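Local coordinates for uncharacterized conserved protein (Idiomarina loihiensis, PDB 2QSD), which is of unknown function but belongs to the DUF1543 family, its ordered part being rich in antiparallel beta sheet, at residues Leu10-Val15 against Ser59-His64; Asp67-His72 against Val107-Ser112; Lys84-Val89 against His155-Glu160. One frame throughout, in Å; residues are numbered along the deposited sequence.

Contact 1. Residues Leu10-Val15 against Ser59-His64; sequences LFLVYV and SFVHLH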
loop_
_atom_site.group_PDB
_atom_site.type_symbol
_atom_site.label_atom_id
_atom_site.label_comp_id
_atom_site.label_asym_id
_atom_site.label_seq_id
_atom_site.Cartn_x
_atom_site.Cartn_y
_atom_site.Cartn_z
ATOM N N LEU A 10 17.403 -11.175 -12.428
ATOM C CA LEU A 10 16.909 -10.098 -11.583
ATOM C C LEU A 10 15.388 -10.032 -11.693
ATOM O O LEU A 10 14.834 -9.840 -12.782
ATOM C CB LEU A 10 17.533 -8.751 -11.978
ATOM C CG LEU A 10 17.062 -7.524 -11.183
ATOM C CD1 LEU A 10 17.496 -7.596 -9.718
ATOM C CD2 LEU A 10 17.551 -6.233 -11.815
ATOM N N PHE A 11 14.722 -10.201 -10.559
ATOM C CA PHE A 11 13.277 -10.109 -10.495
ATOM C C PHE A 11 12.849 -8.882 -9.710
ATOM O O PHE A 11 13.432 -8.551 -8.672
ATOM C CB PHE A 11 12.689 -11.334 -9.811
ATOM C CG PHE A 11 12.903 -12.626 -10.549
ATOM C CD1 PHE A 11 13.893 -13.515 -10.136
ATOM C CD2 PHE A 11 12.082 -12.980 -11.619
ATOM C CE1 PHE A 11 14.073 -14.735 -10.783
ATOM C CE2 PHE A 11 12.257 -14.193 -12.279
ATOM C CZ PHE A 11 13.255 -15.073 -11.860
ATOM N N LEU A 12 11.826 -8.210 -10.217
ATOM C CA LEU A 12 11.130 -7.187 -9.460
ATOM C C LEU A 12 9.792 -7.785 -9.034
ATOM O O LEU A 12 8.979 -8.151 -9.875
ATOM C CB LEU A 12 11.031 -5.902 -10.294
ATOM C CG LEU A 12 9.906 -4.897 -10.601
ATOM C CD1 LEU A 12 8.768 -4.788 -9.613
ATOM C CD2 LEU A 12 10.532 -3.526 -10.825
ATOM N N VAL A 13 9.590 -7.914 -7.724
ATOM C CA VAL A 13 8.414 -8.593 -7.178
ATOM C C VAL A 13 7.530 -7.645 -6.372
ATOM O O VAL A 13 8.018 -6.789 -5.634
ATOM C CB VAL A 13 8.790 -9.838 -6.313
ATOM C CG1 VAL A 13 9.532 -10.870 -7.131
ATOM C CG2 VAL A 13 9.636 -9.461 -5.129
ATOM N N TYR A 14 6.225 -7.797 -6.534
ATOM C CA TYR A 14 5.253 -6.995 -5.809
ATOM C C TYR A 14 4.624 -7.923 -4.786
ATOM O O TYR A 14 3.958 -8.896 -5.136
ATOM C CB TYR A 14 4.216 -6.463 -6.789
ATOM C CG TYR A 14 3.177 -5.511 -6.241
ATOM C CD1 TYR A 14 3.534 -4.252 -5.753
ATOM C CD2 TYR A 14 1.821 -5.847 -6.269
ATOM C CE1 TYR A 14 2.575 -3.362 -5.268
ATOM C CE2 TYR A 14 0.845 -4.964 -5.790
ATOM C CZ TYR A 14 1.232 -3.727 -5.292
ATOM O OH TYR A 14 0.279 -2.859 -4.819
ATOM N N VAL A 15 4.884 -7.649 -3.515
ATOM C CA VAL A 15 4.441 -8.544 -2.456
ATOM C C VAL A 15 3.464 -7.844 -1.534
ATOM O O VAL A 15 3.431 -6.615 -1.470
ATOM C CB VAL A 15 5.624 -9.130 -1.664
ATOM C CG1 VAL A 15 6.440 -10.038 -2.550
ATOM C CG2 VAL A 15 6.511 -8.023 -1.098
ATOM N N SER A 59 2.506 -9.796 -7.965
ATOM C CA SER A 59 3.015 -9.780 -9.331
ATOM C C SER A 59 4.535 -9.758 -9.327
ATOM O O SER A 59 5.157 -9.442 -8.314
ATOM C CB SER A 59 2.463 -8.598 -10.133
ATOM O OG SER A 59 2.913 -7.364 -9.618
ATOM N N PHE A 60 5.121 -10.117 -10.463
ATOM C CA PHE A 60 6.555 -10.011 -10.664
ATOM C C PHE A 60 6.909 -9.867 -12.138
ATOM O O PHE A 60 6.110 -10.199 -13.019
ATOM C CB PHE A 60 7.305 -11.203 -10.048
ATOM C CG PHE A 60 7.086 -12.510 -10.762
ATOM C CD1 PHE A 60 6.101 -13.388 -10.333
ATOM C CD2 PHE A 60 7.886 -12.877 -11.842
ATOM C CE1 PHE A 60 5.898 -14.602 -10.978
ATOM C CE2 PHE A 60 7.687 -14.084 -12.498
ATOM C CZ PHE A 60 6.694 -14.950 -12.064
ATOM N N VAL A 61 8.124 -9.393 -12.389
ATOM C CA VAL A 61 8.699 -9.378 -13.725
ATOM C C VAL A 61 10.186 -9.699 -13.656
ATOM O O VAL A 61 10.896 -9.222 -12.771
ATOM C CB VAL A 61 8.416 -8.036 -14.465
ATOM C CG1 VAL A 61 8.862 -6.822 -13.635
ATOM C CG2 VAL A 61 9.039 -8.024 -15.863
ATOM N N HIS A 62 10.636 -10.559 -14.564
ATOM C CA HIS A 62 12.055 -10.787 -14.797
ATOM C C HIS A 62 12.548 -9.588 -15.580
ATOM O O HIS A 62 12.115 -9.361 -16.711
ATOM C CB HIS A 62 12.253 -12.096 -15.578
ATOM C CG HIS A 62 13.640 -12.303 -16.110
ATOM N ND1 HIS A 62 13.888 -13.011 -17.267
ATOM C CD2 HIS A 62 14.851 -11.905 -15.648
ATOM C CE1 HIS A 62 15.188 -13.041 -17.493
ATOM N NE2 HIS A 62 15.794 -12.374 -16.529
ATOM N N LEU A 63 13.438 -8.818 -14.962
ATOM C CA LEU A 63 13.955 -7.582 -15.549
ATOM C C LEU A 63 15.301 -7.851 -16.220
ATOM O O LEU A 63 16.276 -8.153 -15.534
ATOM C CB LEU A 63 14.151 -6.543 -14.443
ATOM C CG LEU A 63 13.451 -5.186 -14.466
ATOM C CD1 LEU A 63 14.270 -4.199 -13.646
ATOM C CD2 LEU A 63 13.197 -4.642 -15.871
ATOM N N HIS A 64 15.358 -7.750 -17.549
ATOM C CA HIS A 64 16.607 -8.015 -18.284
ATOM C C HIS A 64 17.117 -6.832 -19.108
ATOM O O HIS A 64 18.313 -6.753 -19.422
ATOM C CB HIS A 64 16.502 -9.273 -19.157
ATOM C CG HIS A 64 15.261 -9.338 -19.993
ATOM N ND1 HIS A 64 15.075 -8.561 -21.117
ATOM C CD2 HIS A 64 14.148 -10.101 -19.876
ATOM C CE1 HIS A 64 13.896 -8.831 -21.648
ATOM N NE2 HIS A 64 13.312 -9.760 -20.912
HETATM O O HOH W 1 17.808 -10.253 -14.982
#

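Contact 2. Residues Asp67-His72 against Val107-Ser112; sequences DGYRIH and VVVADS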
loop_
_atom_site.group_PDB
_atom_site.type_symbol
_atom_site.label_atom_id
_atom_site.label_comp_id
_atom_site.label_asym_id
_atom_site.label_seq_id
_atom_site.Cartn_x
_atom_site.Cartn_y
_atom_site.Cartn_z
ATOM N N ASP A 67 15.808 0.757 -20.845
ATOM C CA ASP A 67 16.238 1.905 -21.673
ATOM C C ASP A 67 17.395 1.609 -22.642
ATOM O O ASP A 67 18.298 2.429 -22.818
ATOM C CB ASP A 67 16.579 3.129 -20.799
ATOM C CG ASP A 67 15.389 3.651 -20.008
ATOM O OD1 ASP A 67 14.228 3.457 -20.434
ATOM O OD2 ASP A 67 15.626 4.277 -18.951
ATOM N N GLY A 68 17.368 0.427 -23.251
ATOM C CA GLY A 68 18.401 0.029 -24.192
ATOM C C GLY A 68 19.593 -0.681 -23.576
ATOM O O GLY A 68 20.496 -1.111 -24.300
ATOM N N TYR A 69 19.598 -0.807 -22.249
ATOM C CA TYR A 69 20.694 -1.458 -21.532
ATOM C C TYR A 69 20.313 -2.862 -21.078
ATOM O O TYR A 69 19.219 -3.078 -20.567
ATOM C CB TYR A 69 21.131 -0.629 -20.314
ATOM C CG TYR A 69 21.811 0.684 -20.645
ATOM C CD1 TYR A 69 23.202 0.787 -20.665
ATOM C CD2 TYR A 69 21.064 1.828 -20.924
ATOM C CE1 TYR A 69 23.834 1.996 -20.966
ATOM C CE2 TYR A 69 21.686 3.037 -21.228
ATOM C CZ TYR A 69 23.066 3.112 -21.246
ATOM O OH TYR A 69 23.675 4.309 -21.539
ATOM N N ARG A 70 21.234 -3.800 -21.270
ATOM C CA ARG A 70 21.116 -5.169 -20.787
ATOM C C ARG A 70 21.680 -5.275 -19.369
ATOM O O ARG A 70 22.727 -4.703 -19.069
ATOM C CB ARG A 70 21.873 -6.109 -21.729
ATOM C CG ARG A 70 21.847 -7.582 -21.361
ATOM C CD ARG A 70 22.415 -8.414 -22.486
ATOM N NE ARG A 70 22.683 -9.787 -22.073
ATOM C CZ ARG A 70 23.131 -10.742 -22.883
ATOM N NH1 ARG A 70 23.348 -11.961 -22.406
ATOM N NH2 ARG A 70 23.364 -10.486 -24.167
ATOM N N ILE A 71 20.978 -6.012 -18.511
ATOM C CA ILE A 71 21.358 -6.160 -17.115
ATOM C C ILE A 71 22.204 -7.410 -16.939
ATOM O O ILE A 71 21.796 -8.506 -17.329
ATOM C CB ILE A 71 20.107 -6.206 -16.201
ATOM C CG1 ILE A 71 19.328 -4.893 -16.318
ATOM C CG2 ILE A 71 20.498 -6.473 -14.750
ATOM C CD1 ILE A 71 17.897 -4.981 -15.871
ATOM N N HIS A 72 23.394 -7.234 -16.371
ATOM C CA HIS A 72 24.272 -8.357 -16.053
ATOM C C HIS A 72 24.408 -8.490 -14.550
ATOM O O HIS A 72 24.412 -7.486 -13.834
ATOM C CB HIS A 72 25.653 -8.166 -16.673
ATOM C CG HIS A 72 25.655 -8.225 -18.164
ATOM N ND1 HIS A 72 25.645 -9.416 -18.858
ATOM C CD2 HIS A 72 25.667 -7.243 -19.097
ATOM C CE1 HIS A 72 25.646 -9.163 -20.155
ATOM N NE2 HIS A 72 25.660 -7.853 -20.326
ATOM N N VAL A 107 11.541 2.098 -13.627
ATOM C CA VAL A 107 12.973 1.860 -13.525
ATOM C C VAL A 107 13.637 2.549 -14.713
ATOM O O VAL A 107 13.176 2.417 -15.847
ATOM C CB VAL A 107 13.314 0.347 -13.500
ATOM C CG1 VAL A 107 14.822 0.127 -13.402
ATOM C CG2 VAL A 107 12.615 -0.354 -12.327
ATOM N N VAL A 108 14.692 3.313 -14.443
ATOM C CA VAL A 108 15.437 4.034 -15.483
ATOM C C VAL A 108 16.944 3.842 -15.324
ATOM O O VAL A 108 17.419 3.409 -14.270
ATOM C CB VAL A 108 15.140 5.573 -15.495
ATOM C CG1 VAL A 108 13.692 5.873 -15.896
ATOM C CG2 VAL A 108 15.505 6.233 -14.157
ATOM N N VAL A 109 17.690 4.175 -16.375
ATOM C CA VAL A 109 19.151 4.148 -16.338
ATOM C C VAL A 109 19.682 5.581 -16.318
ATOM O O VAL A 109 19.370 6.380 -17.208
ATOM C CB VAL A 109 19.735 3.352 -17.531
ATOM C CG1 VAL A 109 21.250 3.484 -17.588
ATOM C CG2 VAL A 109 19.340 1.891 -17.429
ATOM N N ALA A 110 20.462 5.907 -15.292
ATOM C CA ALA A 110 21.016 7.256 -15.144
ATOM C C ALA A 110 22.366 7.257 -14.437
ATOM O O ALA A 110 22.773 6.243 -13.860
ATOM C CB ALA A 110 20.034 8.155 -14.418
ATOM N N ASP A 111 23.059 8.395 -14.490
ATOM C CA ASP A 111 24.365 8.540 -13.834
ATOM C C ASP A 111 24.247 9.023 -12.385
ATOM O O ASP A 111 25.048 8.646 -11.528
ATOM C CB ASP A 111 25.314 9.439 -14.647
ATOM C CG ASP A 111 24.669 10.750 -15.102
ATOM O OD1 ASP A 111 25.298 11.459 -15.915
ATOM O OD2 ASP A 111 23.548 11.082 -14.662
ATOM N N SER A 112 23.233 9.844 -12.126
ATOM C CA SER A 112 23.007 10.430 -10.808
ATOM C C SER A 112 21.544 10.261 -10.399
ATOM O O SER A 112 20.676 10.183 -11.271
ATOM C CB SER A 112 23.362 11.921 -10.837
ATOM O OG SER A 112 22.333 12.674 -11.458
#

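Contact 3. Residues Lys84-Val89 against His155-Glu160; sequences KRLYFV and HYVTLE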
loop_
_atom_site.group_PDB
_atom_site.type_symbol
_atom_site.label_atom_id
_atom_site.label_comp_id
_atom_site.label_asym_id
_atom_site.label_seq_id
_atom_site.Cartn_x
_atom_site.Cartn_y
_atom_site.Cartn_z
ATOM N N LYS A 84 27.053 4.637 -15.443
ATOM C CA LYS A 84 25.586 4.637 -15.414
ATOM C C LYS A 84 25.033 3.471 -14.601
ATOM O O LYS A 84 25.612 2.378 -14.570
ATOM C CB LYS A 84 24.992 4.661 -16.829
ATOM C CG LYS A 84 25.259 5.965 -17.568
ATOM C CD LYS A 84 24.313 6.196 -18.729
ATOM C CE LYS A 84 24.538 7.582 -19.326
ATOM N NZ LYS A 84 23.427 8.019 -20.216
ATOM N N ARG A 85 23.912 3.722 -13.933
ATOM C CA ARG A 85 23.341 2.761 -13.002
ATOM C C ARG A 85 21.831 2.635 -13.116
ATOM O O ARG A 85 21.143 3.512 -13.653
ATOM C CB ARG A 85 23.731 3.111 -11.561
ATOM C CG ARG A 85 25.036 2.480 -11.107
ATOM C CD ARG A 85 25.612 3.185 -9.893
ATOM N NE ARG A 85 26.177 4.490 -10.236
ATOM C CZ ARG A 85 26.834 5.280 -9.390
ATOM N NH1 ARG A 85 27.307 6.446 -9.808
ATOM N NH2 ARG A 85 27.021 4.910 -8.127
ATOM N N LEU A 86 21.334 1.523 -12.595
ATOM C CA LEU A 86 19.915 1.238 -12.541
ATOM C C LEU A 86 19.272 1.995 -11.375
ATOM O O LEU A 86 19.714 1.887 -10.225
ATOM C CB LEU A 86 19.728 -0.267 -12.365
ATOM C CG LEU A 86 18.492 -0.945 -12.932
ATOM C CD1 LEU A 86 18.416 -0.763 -14.437
ATOM C CD2 LEU A 86 18.558 -2.411 -12.578
ATOM N N TYR A 87 18.236 2.769 -11.676
ATOM C CA TYR A 87 17.521 3.497 -10.648
ATOM C C TYR A 87 16.042 3.163 -10.665
ATOM O O TYR A 87 15.401 3.161 -11.717
ATOM C CB TYR A 87 17.709 5.006 -10.797
ATOM C CG TYR A 87 19.066 5.520 -10.365
ATOM C CD1 TYR A 87 20.087 5.716 -11.298
ATOM C CD2 TYR A 87 19.330 5.823 -9.026
ATOM C CE1 TYR A 87 21.338 6.191 -10.911
ATOM C CE2 TYR A 87 20.581 6.300 -8.630
ATOM C CZ TYR A 87 21.579 6.483 -9.579
ATOM O OH TYR A 87 22.819 6.953 -9.203
ATOM N N PHE A 88 15.519 2.884 -9.475
ATOM C CA PHE A 88 14.106 2.634 -9.250
ATOM C C PHE A 88 13.478 3.897 -8.667
ATOM O O PHE A 88 13.930 4.390 -7.636
ATOM C CB PHE A 88 13.967 1.467 -8.276
ATOM C CG PHE A 88 12.570 1.236 -7.793
ATOM C CD1 PHE A 88 11.603 0.713 -8.649
ATOM C CD2 PHE A 88 12.223 1.524 -6.474
ATOM C CE1 PHE A 88 10.316 0.484 -8.207
ATOM C CE2 PHE A 88 10.933 1.301 -6.021
ATOM C CZ PHE A 88 9.976 0.778 -6.893
ATOM N N VAL A 89 12.442 4.415 -9.324
ATOM C CA VAL A 89 11.831 5.681 -8.918
ATOM C C VAL A 89 10.370 5.504 -8.507
ATOM O O VAL A 89 9.523 5.125 -9.322
ATOM C CB VAL A 89 11.940 6.769 -10.030
ATOM C CG1 VAL A 89 11.221 8.050 -9.614
ATOM C CG2 VAL A 89 13.398 7.076 -10.356
ATOM N N HIS A 155 24.791 -9.858 -5.384
ATOM C CA HIS A 155 25.116 -9.794 -6.799
ATOM C C HIS A 155 25.153 -8.348 -7.252
ATOM O O HIS A 155 24.263 -7.560 -6.921
ATOM C CB HIS A 155 24.108 -10.584 -7.630
ATOM C CG HIS A 155 24.233 -12.066 -7.487
ATOM N ND1 HIS A 155 23.552 -12.781 -6.525
ATOM C CD2 HIS A 155 24.951 -12.972 -8.191
ATOM C CE1 HIS A 155 23.847 -14.062 -6.642
ATOM N NE2 HIS A 155 24.695 -14.206 -7.645
ATOM N N TYR A 156 26.198 -8.005 -7.996
ATOM C CA TYR A 156 26.350 -6.657 -8.527
ATOM C C TYR A 156 25.628 -6.509 -9.863
ATOM O O TYR A 156 25.645 -7.416 -10.693
ATOM C CB TYR A 156 27.830 -6.287 -8.655
ATOM C CG TYR A 156 28.524 -6.097 -7.322
ATOM C CD1 TYR A 156 28.497 -4.862 -6.674
ATOM C CD2 TYR A 156 29.204 -7.151 -6.707
ATOM C CE1 TYR A 156 29.129 -4.678 -5.448
ATOM C CE2 TYR A 156 29.841 -6.979 -5.479
ATOM C CZ TYR A 156 29.798 -5.738 -4.858
ATOM O OH TYR A 156 30.424 -5.552 -3.647
ATOM N N VAL A 157 24.981 -5.364 -10.048
ATOM C CA VAL A 157 24.259 -5.062 -11.277
ATOM C C VAL A 157 25.129 -4.189 -12.178
ATOM O O VAL A 157 25.498 -3.069 -11.805
ATOM C CB VAL A 157 22.926 -4.335 -10.980
ATOM C CG1 VAL A 157 22.229 -3.910 -12.273
ATOM C CG2 VAL A 157 22.013 -5.220 -10.145
ATOM N N THR A 158 25.471 -4.714 -13.352
ATOM C CA THR A 158 26.189 -3.936 -14.358
ATOM C C THR A 158 25.368 -3.842 -15.635
ATOM O O THR A 158 24.606 -4.749 -15.957
ATOM C CB THR A 158 27.599 -4.499 -14.661
ATOM O OG1 THR A 158 27.507 -5.882 -15.018
ATOM C CG2 THR A 158 28.516 -4.348 -13.449
ATOM N N LEU A 159 25.535 -2.739 -16.357
ATOM C CA LEU A 159 24.736 -2.451 -17.540
ATOM C C LEU A 159 25.562 -2.441 -18.821
ATOM O O LEU A 159 26.713 -2.011 -18.816
ATOM C CB LEU A 159 23.995 -1.121 -17.365
ATOM C CG LEU A 159 23.087 -1.036 -16.132
ATOM C CD1 LEU A 159 22.569 0.365 -15.944
ATOM C CD2 LEU A 159 21.924 -2.027 -16.212
ATOM N N GLU A 160 24.960 -2.925 -19.908
ATOM C CA GLU A 160 25.580 -2.949 -21.232
ATOM C C GLU A 160 24.563 -2.515 -22.289
ATOM O O GLU A 160 23.531 -3.160 -22.456
ATOM C CB GLU A 160 26.088 -4.358 -21.545
ATOM C CG GLU A 160 26.712 -4.519 -22.930
ATOM C CD GLU A 160 26.526 -5.913 -23.519
ATOM O OE1 GLU A 160 26.985 -6.144 -24.658
ATOM O OE2 GLU A 160 25.912 -6.777 -22.858
#

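Contact 1. Residues Leu10-Val15 against Ser59-His64
Leu12 and Leu10 bury the most surface where strand 9-17 pairs antiparallel with strand 56-62. Leu12 forms a hydrogen-bonded pair with Val61: Leu12 N reaches Val61 O at 2.9 Å, and Val61 N returns to Leu12 O at the same length. Their side chains run side by side on one face of the sheet, with Leu12 CG 3.7 Å from Val61 CG1. Leu10, its CG anti to the backbone N (chi1 178°), brings CD2 within 4.3 Å of Leu63 CD1. Leu10 O accepts a hydrogen bond from Leu63 N at 2.8 Å, nearly along the C=O axis. A water ties off this end, accepting from Leu10 N and weakly from His62 NE2 and donating to Leu63 O. At the other end Tyr14 N donates a hydrogen bond to Ser59 O at 2.6 Å. Serine is small enough for its OG to sit 3.2 Å from Tyr14 CB, while its polar need is met by the hydroxyl of Tyr102. Phe11, Phe60 and His62 occupy the other face, Phe11 and His62 crossing obliquely. Strand 9-17 is flanked by strands 26-34 and 56-62, Leu12 reaching Phe105 and Val107 of strand 105-110.

Contact 2. Residues Asp67-His72 against Val107-Ser112
The ring of Tyr69 lies against Val109, and beside this apolar contact the carboxylate of Asp67 reaches the backbone of the same strand. Tyr69 carries its CG anti to the carbonyl carbon and beside the backbone N (chi1 -69°), which lays the ring against Val109. Val109 answers with CG1 anti to its backbone N (chi1 172°). This methyl comes down over one face of the ring in a CH-pi contact, 3.9 Å from the Tyr69 centroid and displaced toward the rim, so that CG1 is 3.7 Å from Tyr69 CE2. The second methyl, CG2, lies 3.9 Å from Tyr69 CD2 and widens the same contact; a beta-branched residue suits the place because both of its methyls meet the ring. An alanine at Tyr69 would remove the ring and would probably leave Val109 with looser packing between the two strands.

Asp67 also has CG beside its backbone N (chi1 -62°), which sends OD2 to Val109 N, 3.3 Å away, in a weak hydrogen bond. The same oxygen lies 3.5 Å from Val108 CA. Strand 105-110 is outermost in its sheet within this chain, and the aspartate thus meets a backbone N-H on its outward side. Asp67 and Gly68 both have positive phi. At Gly68 a side chain would collide with the carbonyl O of Asp67, which explains the glycine. These backbone angles are those of a type I' turn, typical of a tight two-residue beta hairpin, here linking strands 65-66 and 69-74 and bringing Asp67 and Tyr69 together against the edge strand of another sheet.

Contact 3. Residues Lys84-Val89 against His155-Glu160
This is a mainly apolar contact between two sheets, made where strand 85-90 and strand 155-161 cross face to face. The axes of segments 85-89 and 155-160 come within 7.1 Å and their directions differ by 110°, far from the alignment of strands paired within one sheet. Three side chains fill the crossing. Leu86 points toward the other strand, with CG anti to its backbone N (chi1 -150°), and its two methyls divide the work: CD2 meets Val157 CG1 at 4.0 Å, and CD1 meets Leu159 CD2 at 4.1 Å. The leucine crosses both partners at about a right angle. Val157 and Leu159, two residues apart on an extended strand, face the same way and can therefore receive one leucine together.

Leu159 reaches farther than Val157. Its CG stands anti to the carbonyl carbon (chi1 -57°), and the other methyl, CD1, settles on the backbone of strand 85-90, 3.7 Å from Arg85 C and 3.8 Å from Leu86 N. A long, flexible aliphatic chain suits this position, whereas the shorter valine suffices where Leu86 itself bridges the gap. Arg85 contributes backbone alone at close range, since its side chain heads away from the crossing, as befits a charged residue.

Strand 85-90 lies between strands 105-110 and 145-148, and strand 155-161 between 69-74 and 151-152. Leu86 also packs on Val107 and Val149, and Leu159 on Tyr69 and Val109, while Tyr87 turns to helix 113-122.

Overall arrangement
Contact 1 lies nearest the centre of the chain and is a pairing within one sheet, held by backbone hydrogen bonds. Contacts 2 and 3 lie farther out and join two other sheets through side chains. They use different strands of those sheets: 69-74 and 155-161 are neighbours in one, 85-90 and 105-110 in the other. Contact 2 is buried and adds a weak polar bond to its CH-pi packing; contact 3 is partly buried and rests on aliphatic packing, with one methyl on the backbone. A backbone hydrogen bond between Arg70 N and Glu160 O links these two. Contact 1 joins them through Leu10 against Leu86, Leu12 against Val107, and a probable hydrogen bond from Ile71 N to His64 O.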